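Long-range contacts in DegV family protein (PDB 3LUP), which binds the long-chain fatty acid elaidic acid and may play a role in lipid transport or fatty acid metabolism: residues A[8-13]-A[26-31]; A[89-94]-A[115-120]; A[15-20]-A[127-132]; A[67-72]-A[97-102]. All blocks are in the same frame, centred on the assembly; numbering follows the deposited sequence.

Interaction 1. Residues A[8-13]-A[26-31]; sequences LITDTS and VYVLDI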
loop_
_atom_site.group_PDB
_atom_site.type_symbol
_atom_site.label_atom_id
_atom_site.label_comp_id
_atom_site.label_asym_id
_atom_site.label_seq_id
_atom_site.Cartn_x
_atom_site.Cartn_y
_atom_site.Cartn_z
ATOM N N LEU A 8 15.842 -1.087 -6.760
ATOM C CA LEU A 8 14.609 -0.778 -6.074
ATOM C C LEU A 8 14.053 -1.932 -5.270
ATOM O O LEU A 8 13.799 -3.020 -5.801
ATOM C CB LEU A 8 13.555 -0.193 -7.024
ATOM C CG LEU A 8 13.598 1.322 -6.840
ATOM C CD1 LEU A 8 14.405 1.963 -7.950
ATOM C CD2 LEU A 8 12.218 1.933 -6.716
ATOM N N ILE A 9 13.882 -1.689 -3.972
ATOM C CA ILE A 9 13.306 -2.710 -3.106
ATOM C C ILE A 9 11.953 -2.285 -2.532
ATOM O O ILE A 9 11.751 -1.129 -2.094
ATOM C CB ILE A 9 14.273 -3.178 -1.980
ATOM C CG1 ILE A 9 15.561 -3.744 -2.566
ATOM C CG2 ILE A 9 13.661 -4.296 -1.175
ATOM C CD1 ILE A 9 16.616 -2.726 -2.855
ATOM N N THR A 10 11.036 -3.247 -2.567
ATOM C CA THR A 10 9.695 -3.070 -2.068
ATOM C C THR A 10 9.204 -4.382 -1.486
ATOM O O THR A 10 9.958 -5.339 -1.423
ATOM C CB THR A 10 8.743 -2.563 -3.175
ATOM O OG1 THR A 10 7.450 -2.310 -2.600
ATOM C CG2 THR A 10 8.626 -3.574 -4.306
ATOM N N ASP A 11 7.953 -4.420 -1.051
ATOM C CA ASP A 11 7.389 -5.638 -0.512
ATOM C C ASP A 11 6.131 -5.967 -1.288
ATOM O O ASP A 11 5.690 -5.183 -2.110
ATOM C CB ASP A 11 7.126 -5.506 0.992
ATOM C CG ASP A 11 6.336 -4.249 1.343
ATOM O OD1 ASP A 11 5.197 -4.083 0.816
ATOM O OD2 ASP A 11 6.868 -3.428 2.142
ATOM N N THR A 12 5.569 -7.140 -1.043
ATOM C CA THR A 12 4.436 -7.621 -1.820
ATOM C C THR A 12 3.116 -6.880 -1.536
ATOM O O THR A 12 2.117 -7.138 -2.211
ATOM C CB THR A 12 4.228 -9.125 -1.647
ATOM O OG1 THR A 12 3.943 -9.394 -0.277
ATOM C CG2 THR A 12 5.471 -9.889 -2.062
ATOM N N SER A 13 3.113 -5.950 -0.580
ATOM C CA SER A 13 1.928 -5.127 -0.335
ATOM C C SER A 13 1.789 -4.018 -1.376
ATOM O O SER A 13 0.715 -3.455 -1.547
ATOM C CB SER A 13 1.937 -4.538 1.080
ATOM O OG SER A 13 2.674 -3.318 1.146
ATOM N N VAL A 26 14.275 -4.326 -9.847
ATOM C CA VAL A 26 13.201 -4.294 -8.859
ATOM C C VAL A 26 13.219 -5.567 -8.018
ATOM O O VAL A 26 13.158 -6.659 -8.550
ATOM C CB VAL A 26 11.807 -4.051 -9.526
ATOM C CG1 VAL A 26 10.690 -4.153 -8.516
ATOM C CG2 VAL A 26 11.761 -2.680 -10.180
ATOM N N TYR A 27 13.335 -5.414 -6.700
ATOM C CA TYR A 27 13.331 -6.555 -5.782
ATOM C C TYR A 27 12.159 -6.463 -4.800
ATOM O O TYR A 27 11.889 -5.392 -4.239
ATOM C CB TYR A 27 14.681 -6.666 -5.071
ATOM C CG TYR A 27 15.819 -6.795 -6.056
ATOM C CD1 TYR A 27 16.336 -8.047 -6.391
ATOM C CD2 TYR A 27 16.357 -5.657 -6.688
ATOM C CE1 TYR A 27 17.373 -8.172 -7.321
ATOM C CE2 TYR A 27 17.388 -5.764 -7.622
ATOM C CZ TYR A 27 17.891 -7.027 -7.933
ATOM O OH TYR A 27 18.916 -7.143 -8.847
ATOM N N VAL A 28 11.454 -7.580 -4.621
ATOM C CA VAL A 28 10.226 -7.604 -3.828
ATOM C C VAL A 28 10.342 -8.591 -2.689
ATOM O O VAL A 28 10.439 -9.802 -2.918
ATOM C CB VAL A 28 8.962 -8.005 -4.655
ATOM C CG1 VAL A 28 7.732 -7.713 -3.845
ATOM C CG2 VAL A 28 8.886 -7.281 -5.985
ATOM N N LEU A 29 10.309 -8.064 -1.471
ATOM C CA LEU A 29 10.301 -8.869 -0.248
ATOM C C LEU A 29 8.908 -9.423 0.026
ATOM O O LEU A 29 7.926 -8.694 -0.116
ATOM C CB LEU A 29 10.712 -7.999 0.941
ATOM C CG LEU A 29 12.174 -7.787 1.312
ATOM C CD1 LEU A 29 13.073 -7.816 0.102
ATOM C CD2 LEU A 29 12.338 -6.478 2.079
ATOM N N ASP A 30 8.824 -10.688 0.446
ATOM C CA ASP A 30 7.534 -11.305 0.772
ATOM C C ASP A 30 7.023 -10.991 2.175
ATOM O O ASP A 30 7.788 -10.957 3.138
ATOM C CB ASP A 30 7.587 -12.819 0.574
ATOM C CG ASP A 30 7.922 -13.208 -0.858
ATOM O OD1 ASP A 30 7.480 -12.515 -1.809
ATOM O OD2 ASP A 30 8.647 -14.212 -1.033
ATOM N N ILE A 31 5.717 -10.759 2.271
ATOM C CA ILE A 31 5.033 -10.585 3.563
ATOM C C ILE A 31 4.223 -11.830 3.915
ATOM O O ILE A 31 3.292 -12.184 3.203
ATOM C CB ILE A 31 4.111 -9.329 3.581
ATOM C CG1 ILE A 31 4.928 -8.067 3.245
ATOM C CG2 ILE A 31 3.382 -9.216 4.935
ATOM C CD1 ILE A 31 4.144 -6.784 3.142
#

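Interaction 2. Residues A[89-94]-A[115-120]; sequences GLFIAA and IAFPDT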
loop_
_atom_site.group_PDB
_atom_site.type_symbol
_atom_site.label_atom_id
_atom_site.label_comp_id
_atom_site.label_asym_id
_atom_site.label_seq_id
_atom_site.Cartn_x
_atom_site.Cartn_y
_atom_site.Cartn_z
ATOM N N GLY A 89 14.596 1.935 -1.010
ATOM C CA GLY A 89 13.655 0.990 -0.410
ATOM C C GLY A 89 12.344 1.695 -0.127
ATOM O O GLY A 89 12.297 2.638 0.682
ATOM N N LEU A 90 11.292 1.246 -0.820
ATOM C CA LEU A 90 9.933 1.811 -0.707
ATOM C C LEU A 90 8.928 0.764 -0.191
ATOM O O LEU A 90 8.273 0.048 -0.962
ATOM C CB LEU A 90 9.471 2.387 -2.045
ATOM C CG LEU A 90 10.213 3.606 -2.587
ATOM C CD1 LEU A 90 9.673 3.956 -3.967
ATOM C CD2 LEU A 90 10.093 4.792 -1.647
ATOM N N PHE A 91 8.836 0.687 1.132
ATOM C CA PHE A 91 8.049 -0.336 1.787
ATOM C C PHE A 91 6.767 0.221 2.396
ATOM O O PHE A 91 6.593 1.447 2.526
ATOM C CB PHE A 91 8.877 -1.018 2.876
ATOM C CG PHE A 91 10.214 -1.502 2.404
ATOM C CD1 PHE A 91 10.312 -2.642 1.605
ATOM C CD2 PHE A 91 11.375 -0.813 2.752
ATOM C CE1 PHE A 91 11.539 -3.082 1.147
ATOM C CE2 PHE A 91 12.609 -1.245 2.320
ATOM C CZ PHE A 91 12.701 -2.385 1.505
ATOM N N ILE A 92 5.880 -0.709 2.754
ATOM C CA ILE A 92 4.682 -0.461 3.551
ATOM C C ILE A 92 4.841 0.652 4.634
ATOM O O ILE A 92 5.884 0.757 5.301
ATOM C CB ILE A 92 4.202 -1.817 4.153
ATOM C CG1 ILE A 92 2.848 -1.695 4.841
ATOM C CG2 ILE A 92 5.236 -2.404 5.110
ATOM C CD1 ILE A 92 2.026 -2.979 4.782
ATOM N N ALA A 93 3.805 1.486 4.773
ATOM C CA ALA A 93 3.731 2.566 5.778
ATOM C C ALA A 93 4.253 2.233 7.177
ATOM O O ALA A 93 3.844 1.242 7.775
ATOM C CB ALA A 93 2.285 3.041 5.890
ATOM N N ALA A 94 5.123 3.086 7.710
ATOM C CA ALA A 94 5.561 3.029 9.127
ATOM C C ALA A 94 4.401 2.945 10.133
ATOM O O ALA A 94 4.531 2.318 11.179
ATOM C CB ALA A 94 6.441 4.243 9.458
ATOM N N ILE A 115 21.923 4.403 0.366
ATOM C CA ILE A 115 20.632 3.764 0.622
ATOM C C ILE A 115 19.646 4.743 1.225
ATOM O O ILE A 115 19.961 5.429 2.197
ATOM C CB ILE A 115 20.788 2.581 1.601
ATOM C CG1 ILE A 115 21.817 1.585 1.076
ATOM C CG2 ILE A 115 19.457 1.889 1.830
ATOM C CD1 ILE A 115 22.344 0.634 2.137
ATOM N N ALA A 116 18.446 4.799 0.659
ATOM C CA ALA A 116 17.379 5.592 1.260
ATOM C C ALA A 116 16.117 4.759 1.414
ATOM O O ALA A 116 15.629 4.161 0.441
ATOM C CB ALA A 116 17.113 6.850 0.457
ATOM N N PHE A 117 15.620 4.699 2.652
ATOM C CA PHE A 117 14.365 4.034 2.971
ATOM C C PHE A 117 13.339 5.058 3.473
ATOM O O PHE A 117 12.961 5.020 4.645
ATOM C CB PHE A 117 14.553 2.971 4.060
ATOM C CG PHE A 117 15.396 1.778 3.656
ATOM C CD1 PHE A 117 15.382 1.278 2.356
ATOM C CD2 PHE A 117 16.188 1.129 4.610
ATOM C CE1 PHE A 117 16.171 0.177 2.010
ATOM C CE2 PHE A 117 16.971 0.025 4.275
ATOM C CZ PHE A 117 16.963 -0.451 2.979
ATOM N N PRO A 118 12.866 5.968 2.591
ATOM C CA PRO A 118 11.873 6.961 3.073
ATOM C C PRO A 118 10.541 6.298 3.447
ATOM O O PRO A 118 10.154 5.266 2.860
ATOM C CB PRO A 118 11.690 7.891 1.872
ATOM C CG PRO A 118 12.003 7.005 0.667
ATOM C CD PRO A 118 13.051 6.018 1.122
ATOM N N ASP A 119 9.859 6.865 4.437
ATOM C CA ASP A 119 8.588 6.310 4.856
ATOM C C ASP A 119 7.550 6.643 3.793
ATOM O O ASP A 119 7.260 7.814 3.526
ATOM C CB ASP A 119 8.184 6.852 6.230
ATOM C CG ASP A 119 6.817 6.340 6.700
ATOM O OD1 ASP A 119 6.299 5.326 6.162
ATOM O OD2 ASP A 119 6.265 6.967 7.631
ATOM N N THR A 120 6.993 5.606 3.184
ATOM C CA THR A 120 6.063 5.811 2.085
ATOM C C THR A 120 4.715 6.257 2.589
ATOM O O THR A 120 3.981 6.887 1.852
ATOM C CB THR A 120 5.885 4.562 1.219
ATOM O OG1 THR A 120 5.248 3.529 1.990
ATOM C CG2 THR A 120 7.233 4.082 0.704
HETATM O O HOH W 1 10.282 2.604 2.525
HETATM O O HOH W 2 7.698 3.162 4.533
#

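Interaction 3. Residues A[15-20]-A[127-132]; sequences YLPEAI and QGNLVR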
loop_
_atom_site.group_PDB
_atom_site.type_symbol
_atom_site.label_atom_id
_atom_site.label_comp_id
_atom_site.label_asym_id
_atom_site.label_seq_id
_atom_site.Cartn_x
_atom_site.Cartn_y
_atom_site.Cartn_z
ATOM N N TYR A 15 1.277 -2.580 -4.991
ATOM C CA TYR A 15 0.686 -3.069 -6.220
ATOM C C TYR A 15 1.438 -2.470 -7.388
ATOM O O TYR A 15 1.339 -1.272 -7.665
ATOM C CB TYR A 15 -0.802 -2.761 -6.292
ATOM C CG TYR A 15 -1.453 -3.396 -7.488
ATOM C CD1 TYR A 15 -2.164 -4.584 -7.365
ATOM C CD2 TYR A 15 -1.346 -2.818 -8.757
ATOM C CE1 TYR A 15 -2.754 -5.182 -8.477
ATOM C CE2 TYR A 15 -1.927 -3.405 -9.861
ATOM C CZ TYR A 15 -2.631 -4.586 -9.713
ATOM O OH TYR A 15 -3.222 -5.172 -10.804
ATOM N N LEU A 16 2.200 -3.324 -8.060
ATOM C CA LEU A 16 3.144 -2.898 -9.100
ATOM C C LEU A 16 2.508 -2.783 -10.482
ATOM O O LEU A 16 1.905 -3.752 -10.967
ATOM C CB LEU A 16 4.352 -3.837 -9.158
ATOM C CG LEU A 16 5.271 -3.844 -7.932
ATOM C CD1 LEU A 16 6.389 -4.860 -8.106
ATOM C CD2 LEU A 16 5.852 -2.448 -7.594
ATOM N N PRO A 17 2.651 -1.597 -11.120
ATOM C CA PRO A 17 2.181 -1.395 -12.502
ATOM C C PRO A 17 2.644 -2.537 -13.415
ATOM O O PRO A 17 3.643 -3.193 -13.117
ATOM C CB PRO A 17 2.841 -0.064 -12.910
ATOM C CG PRO A 17 3.080 0.660 -11.619
ATOM C CD PRO A 17 3.291 -0.382 -10.559
ATOM N N GLU A 18 1.928 -2.789 -14.504
ATOM C CA GLU A 18 2.287 -3.904 -15.395
ATOM C C GLU A 18 3.725 -3.787 -15.960
ATOM O O GLU A 18 4.485 -4.773 -15.966
ATOM C CB GLU A 18 1.217 -4.084 -16.541
ATOM N N ALA A 19 4.086 -2.572 -16.389
ATOM C CA ALA A 19 5.389 -2.274 -17.026
ATOM C C ALA A 19 6.605 -2.504 -16.122
ATOM O O ALA A 19 7.693 -2.825 -16.611
ATOM C CB ALA A 19 5.404 -0.834 -17.571
ATOM N N ILE A 20 6.397 -2.344 -14.813
ATOM C CA ILE A 20 7.451 -2.426 -13.781
ATOM C C ILE A 20 7.614 -3.818 -13.146
ATOM O O ILE A 20 8.689 -4.146 -12.641
ATOM C CB ILE A 20 7.224 -1.315 -12.707
ATOM C CG1 ILE A 20 7.838 0.011 -13.178
ATOM C CG2 ILE A 20 7.705 -1.699 -11.308
ATOM C CD1 ILE A 20 8.693 -0.040 -14.455
ATOM N N GLN A 127 2.034 2.906 -3.515
ATOM C CA GLN A 127 3.357 2.376 -3.236
ATOM C C GLN A 127 4.019 1.914 -4.539
ATOM O O GLN A 127 5.166 2.277 -4.820
ATOM C CB GLN A 127 3.266 1.212 -2.249
ATOM C CG GLN A 127 4.471 1.054 -1.298
ATOM C CD GLN A 127 4.447 -0.272 -0.549
ATOM O OE1 GLN A 127 3.393 -0.760 -0.146
ATOM N NE2 GLN A 127 5.609 -0.864 -0.368
ATOM N N GLY A 128 3.276 1.154 -5.344
ATOM C CA GLY A 128 3.796 0.552 -6.559
ATOM C C GLY A 128 4.111 1.625 -7.560
ATOM O O GLY A 128 5.132 1.571 -8.252
ATOM N N ASN A 129 3.231 2.615 -7.626
ATOM C CA ASN A 129 3.462 3.810 -8.437
ATOM C C ASN A 129 4.744 4.549 -8.059
ATOM O O ASN A 129 5.440 5.023 -8.933
ATOM C CB ASN A 129 2.276 4.764 -8.334
ATOM C CG ASN A 129 1.030 4.261 -9.078
ATOM O OD1 ASN A 129 -0.053 4.824 -8.904
ATOM N ND2 ASN A 129 1.180 3.225 -9.914
ATOM N N LEU A 130 5.061 4.623 -6.764
ATOM C CA LEU A 130 6.319 5.231 -6.327
ATOM C C LEU A 130 7.533 4.518 -6.895
ATOM O O LEU A 130 8.486 5.151 -7.334
ATOM C CB LEU A 130 6.421 5.289 -4.802
ATOM C CG LEU A 130 5.539 6.343 -4.130
ATOM C CD1 LEU A 130 5.593 6.170 -2.614
ATOM C CD2 LEU A 130 5.907 7.763 -4.547
ATOM N N VAL A 131 7.489 3.195 -6.871
ATOM C CA VAL A 131 8.548 2.376 -7.430
ATOM C C VAL A 131 8.717 2.721 -8.905
ATOM O O VAL A 131 9.790 3.146 -9.330
ATOM C CB VAL A 131 8.229 0.873 -7.240
ATOM C CG1 VAL A 131 9.221 -0.008 -7.983
ATOM C CG2 VAL A 131 8.170 0.522 -5.739
ATOM N N ARG A 132 7.640 2.564 -9.666
ATOM C CA ARG A 132 7.594 2.958 -11.062
ATOM C C ARG A 132 8.116 4.389 -11.305
ATOM O O ARG A 132 8.918 4.606 -12.210
ATOM C CB ARG A 132 6.163 2.801 -11.564
ATOM C CG ARG A 132 5.979 2.869 -13.058
ATOM C CD ARG A 132 5.804 4.290 -13.555
ATOM N NE ARG A 132 4.807 5.016 -12.773
ATOM C CZ ARG A 132 3.494 4.935 -12.965
ATOM N NH1 ARG A 132 2.673 5.648 -12.202
ATOM N NH2 ARG A 132 2.997 4.146 -13.913
#

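Interaction 4. Residues A[67-72]-A[97-102]; sequences PSLAEL and SGFWQN. With ELA (Elaidic acid), chain B.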
loop_
_atom_site.group_PDB
_atom_site.type_symbol
_atom_site.label_atom_id
_atom_site.label_comp_id
_atom_site.label_asym_id
_atom_site.label_seq_id
_atom_site.Cartn_x
_atom_site.Cartn_y
_atom_site.Cartn_z
ATOM N N PRO A 67 8.127 -8.366 6.658
ATOM C CA PRO A 67 9.070 -9.143 5.846
ATOM C C PRO A 67 10.350 -9.411 6.637
ATOM O O PRO A 67 10.601 -8.748 7.640
ATOM C CB PRO A 67 9.348 -8.244 4.631
ATOM C CG PRO A 67 8.566 -7.009 4.831
ATOM C CD PRO A 67 7.564 -7.229 5.918
ATOM N N SER A 68 11.128 -10.398 6.204
ATOM C CA SER A 68 12.348 -10.800 6.914
ATOM C C SER A 68 13.471 -9.729 6.880
ATOM O O SER A 68 13.903 -9.288 5.805
ATOM C CB SER A 68 12.836 -12.145 6.359
ATOM O OG SER A 68 14.119 -12.487 6.852
ATOM N N LEU A 69 13.930 -9.308 8.059
ATOM C CA LEU A 69 15.099 -8.439 8.154
ATOM C C LEU A 69 16.302 -9.137 7.541
ATOM O O LEU A 69 17.105 -8.512 6.852
ATOM C CB LEU A 69 15.422 -8.088 9.606
ATOM C CG LEU A 69 14.455 -7.208 10.402
ATOM C CD1 LEU A 69 14.880 -7.138 11.864
ATOM C CD2 LEU A 69 14.334 -5.815 9.788
ATOM N N ALA A 70 16.413 -10.440 7.795
ATOM C CA ALA A 70 17.511 -11.249 7.284
ATOM C C ALA A 70 17.501 -11.310 5.758
ATOM O O ALA A 70 18.560 -11.302 5.136
ATOM C CB ALA A 70 17.469 -12.646 7.883
ATOM N N GLU A 71 16.315 -11.360 5.163
ATOM C CA GLU A 71 16.199 -11.395 3.709
ATOM C C GLU A 71 16.630 -10.079 3.080
ATOM O O GLU A 71 17.342 -10.073 2.081
ATOM C CB GLU A 71 14.779 -11.738 3.274
ATOM C CG GLU A 71 14.444 -13.190 3.414
ATOM C CD GLU A 71 13.239 -13.594 2.591
ATOM O OE1 GLU A 71 12.462 -12.699 2.197
ATOM O OE2 GLU A 71 13.068 -14.807 2.334
ATOM N N LEU A 72 16.190 -8.972 3.666
ATOM C CA LEU A 72 16.654 -7.659 3.246
ATOM C C LEU A 72 18.175 -7.570 3.372
ATOM O O LEU A 72 18.870 -7.198 2.419
ATOM C CB LEU A 72 15.976 -6.546 4.062
ATOM C CG LEU A 72 16.324 -5.082 3.731
ATOM C CD1 LEU A 72 16.409 -4.783 2.213
ATOM C CD2 LEU A 72 15.361 -4.118 4.438
ATOM N N SER A 97 2.858 -0.884 10.392
ATOM C CA SER A 97 3.851 -1.951 10.481
ATOM C C SER A 97 5.143 -1.313 10.942
ATOM O O SER A 97 5.531 -0.256 10.429
ATOM C CB SER A 97 4.086 -2.595 9.113
ATOM O OG SER A 97 4.773 -3.812 9.253
ATOM N N GLY A 98 5.813 -1.957 11.900
ATOM C CA GLY A 98 7.076 -1.452 12.420
ATOM C C GLY A 98 8.267 -1.871 11.594
ATOM O O GLY A 98 9.406 -1.776 12.044
ATOM N N PHE A 99 8.011 -2.335 10.377
ATOM C CA PHE A 99 9.069 -2.778 9.484
ATOM C C PHE A 99 9.988 -1.634 9.083
ATOM O O PHE A 99 11.212 -1.766 9.136
ATOM C CB PHE A 99 8.478 -3.440 8.242
ATOM C CG PHE A 99 9.508 -4.020 7.334
ATOM C CD1 PHE A 99 9.644 -3.557 6.041
ATOM C CD2 PHE A 99 10.354 -5.020 7.777
ATOM C CE1 PHE A 99 10.611 -4.100 5.187
ATOM C CE2 PHE A 99 11.325 -5.561 6.941
ATOM C CZ PHE A 99 11.463 -5.100 5.640
ATOM N N TRP A 100 9.389 -0.512 8.688
ATOM C CA TRP A 100 10.137 0.695 8.364
ATOM C C TRP A 100 11.110 1.109 9.481
ATOM O O TRP A 100 12.301 1.317 9.238
ATOM C CB TRP A 100 9.192 1.839 8.032
ATOM C CG TRP A 100 9.941 3.043 7.635
ATOM C CD1 TRP A 100 10.384 3.357 6.382
ATOM C CD2 TRP A 100 10.375 4.104 8.495
ATOM N NE1 TRP A 100 11.065 4.549 6.410
ATOM C CE2 TRP A 100 11.069 5.032 7.692
ATOM C CE3 TRP A 100 10.234 4.366 9.869
ATOM C CZ2 TRP A 100 11.635 6.203 8.216
ATOM C CZ3 TRP A 100 10.796 5.536 10.395
ATOM C CH2 TRP A 100 11.489 6.433 9.570
ATOM N N GLN A 101 10.611 1.224 10.708
ATOM C CA GLN A 101 11.472 1.561 11.828
ATOM C C GLN A 101 12.517 0.487 12.091
ATOM O O GLN A 101 13.660 0.797 12.476
ATOM C CB GLN A 101 10.659 1.810 13.082
ATOM C CG GLN A 101 11.410 2.690 14.057
ATOM C CD GLN A 101 10.496 3.523 14.946
ATOM O OE1 GLN A 101 10.641 3.500 16.171
ATOM N NE2 GLN A 101 9.561 4.274 14.336
ATOM N N ASN A 102 12.123 -0.767 11.878
ATOM C CA ASN A 102 12.996 -1.900 12.157
ATOM C C ASN A 102 14.149 -2.080 11.176
ATOM O O ASN A 102 15.184 -2.625 11.543
ATOM C CB ASN A 102 12.190 -3.192 12.300
ATOM C CG ASN A 102 11.585 -3.342 13.679
ATOM O OD1 ASN A 102 12.258 -3.132 14.679
ATOM N ND2 ASN A 102 10.313 -3.699 13.741
HETATM C CA ELA B . 3.181 -6.251 10.790
HETATM C C ELA B . 3.142 -6.990 12.132
HETATM O O ELA B . 2.110 -7.585 12.562
HETATM C C3 ELA B . 2.954 -7.153 9.580
HETATM C C4 ELA B . 3.307 -6.433 8.282
HETATM C C5 ELA B . 2.133 -6.397 7.283
HETATM C C6 ELA B . 1.191 -5.218 7.561
HETATM C C7 ELA B . -0.186 -5.257 6.909
HETATM C C8 ELA B . -1.007 -4.039 7.349
HETATM C C9 ELA B . -1.899 -3.526 6.226
HETATM C C10 ELA B . -2.975 -2.536 6.468
HETATM C C11 ELA B . -4.157 -2.469 5.521
HETATM C C12 ELA B . -4.468 -1.049 5.067
HETATM C C13 ELA B . -4.164 -0.803 3.599
HETATM C C14 ELA B . -5.083 0.228 2.960
HETATM C C15 ELA B . -4.776 0.346 1.460
HETATM C C16 ELA B . -5.411 1.568 0.791
HETATM C C17 ELA B . -4.345 2.513 0.247
HETATM C C18 ELA B . -4.752 3.151 -1.076
HETATM O OXT ELA B . 4.170 -6.989 12.849
#

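Interaction 1. Residues A[8-13]-A[26-31]
V26 meets L8 with one branch, CG2 lying 4.4 Å from L8 CB. Next along the chain, Y27 N donates to L8 O at 2.6 Å, and Y27 O accepts from T10 N. The Y27 ring has L8 O at its edge, near its plane, while its CB rests against I9 CG1; the phenol OH bonds Y84 OH outside the pair. V28 lies beside T10, the two side chains pointing the same way with T10 CG2 and V28 CG2 4.1 Å apart. The other branch, V28 CG1, reaches the backbone of D11 and T12 CG2. T10 OG1 itself goes to L90 O. These are the first two strands of a parallel β-sheet, with 26-29 at its edge and 8-11 inside; the two strands run at 27° to each other. L29 N gives a 2.7 Å bond to T10 O, and its CD1 packs on I9 CG2 at 3.8 Å, on the same face as Y27. Past L29 the pairing frays: T12 N reaches L29 O only weakly. D30 OD1 comes close to T12 CG2. I31 CD1 lies against S13 CB and D11 OD1 (3.7 Å). That oxygen forms an Asx turn, accepting from S13 N through its anti lone pair and from S13 OG on the syn side at 2.7 Å, 21° out of the carboxylate plane; S13 OG also bonds T123 OG1, and D11 OD2 takes I92 N. I31 touches elaidic acid too, and its N makes a long, weak bond to T12 OG1, which chi1 of 62° sets between the backbone N and carbonyl carbon of T12.

Interaction 2. Residues A[89-94]-A[115-120]
G89 and F117 meet where strand 86-89 runs beside 114-116, the edge strand of the four-stranded parallel β-sheet. The bond from G89 N to A116 O (2.9 Å) joins the two strands. F117 can be followed outward. Its CB stands near G89 O; chi1 of -67° sets CG beside the backbone N. CD1 and CE1 then come up to G89, which bears no side chain: CD1 lies 3.3 Å from G89 CA, and both G89 N and CA sit at the ring edge. Against the face of F117 comes the edge of F91, an offset edge-to-face pair with centroids 5.6 Å apart and planes at 62°; F91 CE2 does the touching, at CD1 and CE1. On the opposite side of the ring from F91, I115 CG2 lies over the face, toward the rim. L90 CD2 reaches P118 CG and T120 CG2, an apolar patch beside the polar backbone. Further along, two waters bridge the chains: one accepts from F91 N and lies within hydrogen-bonding distance of G89 O and P118 O, the other accepts from T120 N and lies close to F91 O. F91 O also receives T120 OG1 directly at 2.5 Å. W100 NE1, from helix 99-103, bonds F117 O, and the W100 side chain also rests on A94 and D119. At the far end D119 CG is anti to its backbone N; A94 N donates almost straight to OD1 at 3.0 Å, arriving 38° above the carboxylate plane, and K121 N shares the same oxygen.

Interaction 3. Residues A[15-20]-A[127-132]
L16 and G128 bring their CA atoms to 4.3 Å, close enough for G128 CA to point its hydrogen almost straight at Y15 O (3.3 Å); no hydrogen bond crosses between 15-20 and 127-132, though the Y15 backbone bonds S124 at the start of the helix. The segment 15-20 belongs to the loop between the first two strands of the parallel β-sheet, and it packs on helix 124-138, which covers that sheet by way of V131 on L8 and T10. G128 bears no side chain, and there the loop backbone can lie directly on the helix. L16 CD2 fits against G128 CA at 3.8 Å and also reaches V131, meeting CB and both methyls obliquely. P17 meets the helix with CG and CD: CD lies 3.5 Å from G128 O, while CG touches N129 ND2 and the CB of R132. I20 meets the next turn of the helix, CG2 touching V131 CG1 at 4.0 Å and CG1 touching R132 CG, its side chain crossing that of R132 at about a right angle. R132 is anti to the backbone N at CG and then bends, chi2 of -87° turning CD off the line of the chain. Its NH1 makes a salt bridge to D231 in the neighbouring mixed sheet, which ties the helix across to that sheet and may help set the orientation of the guanidinium group. N129 OD1 reaches T282 OG1 in that same sheet by a weak hydrogen bond. P17 CG lies over one face of the guanidinium, 4.1 Å above its plane and offset toward the rim.

Interaction 4. Residues A[67-72]-A[97-102]
P67 and F99 touch through their rings with CA atoms 7.3 Å apart, each near the N-terminal end of a helix, 69-81 and 99-103; no hydrogen bond crosses between the segments. S68 is the N-cap of the first helix, OG accepting from E71 N at 3.0 Å, and G98 holds the same position for the second. F99 carries the contact. With CG anti to its backbone N (chi1 -175°) the ring projects to the other segment, and P67 CG sits over its centre, 3.5 Å from the centroid and 11° off the ring normal, in a CH-pi contact. The carbonyl O of P67 lies near the same ring, 3.3 Å from F99 CE2. L72 CD2 comes to F99 CZ obliquely at 4.2 Å, and L69 CD2 reaches both F99 CE2 and, more closely, the backbone O of N102 (3.7 Å). N102 CB lies near L69 CD2, and its ND2 bonds Q66 OE1 next to P67. F99 also makes an edge-to-face pair with F91, and L29 of the edge strand of the parallel sheet touches P67, L72 and F99, so the two helix starts pack on L29. S97, just before the G98 N-cap, belongs to the elaidic acid pocket: its OG lies 3.2 Å from C4 of the ligand, whose headgroup bonds R175. What forms here is a pair of helix N-termini joined by an aromatic–proline contact beside the head end of the fatty-acid site.

Overall arrangement
Interactions 1 and 2 share the parallel β-sheet, I9 O of the first meeting L90 N of the second at 2.7 Å in a probable hydrogen bond. Q127, from interaction 3, links to both: its NE2 lies 2.9 Å from L90 O and near T10 and D11 of interaction 1. Interactions 2 and 4 meet at W100, whose NE1 lies 2.6 Å from F117 O, and interaction 4 borders interaction 1 through L29 and P67. Interactions 3 and 4 do not touch; their centres are about 20 Å apart and their nearest atoms about 8 Å. The elaidic acid pocket draws I31 from interaction 1, I92 from interaction 2 and S97 from interaction 4.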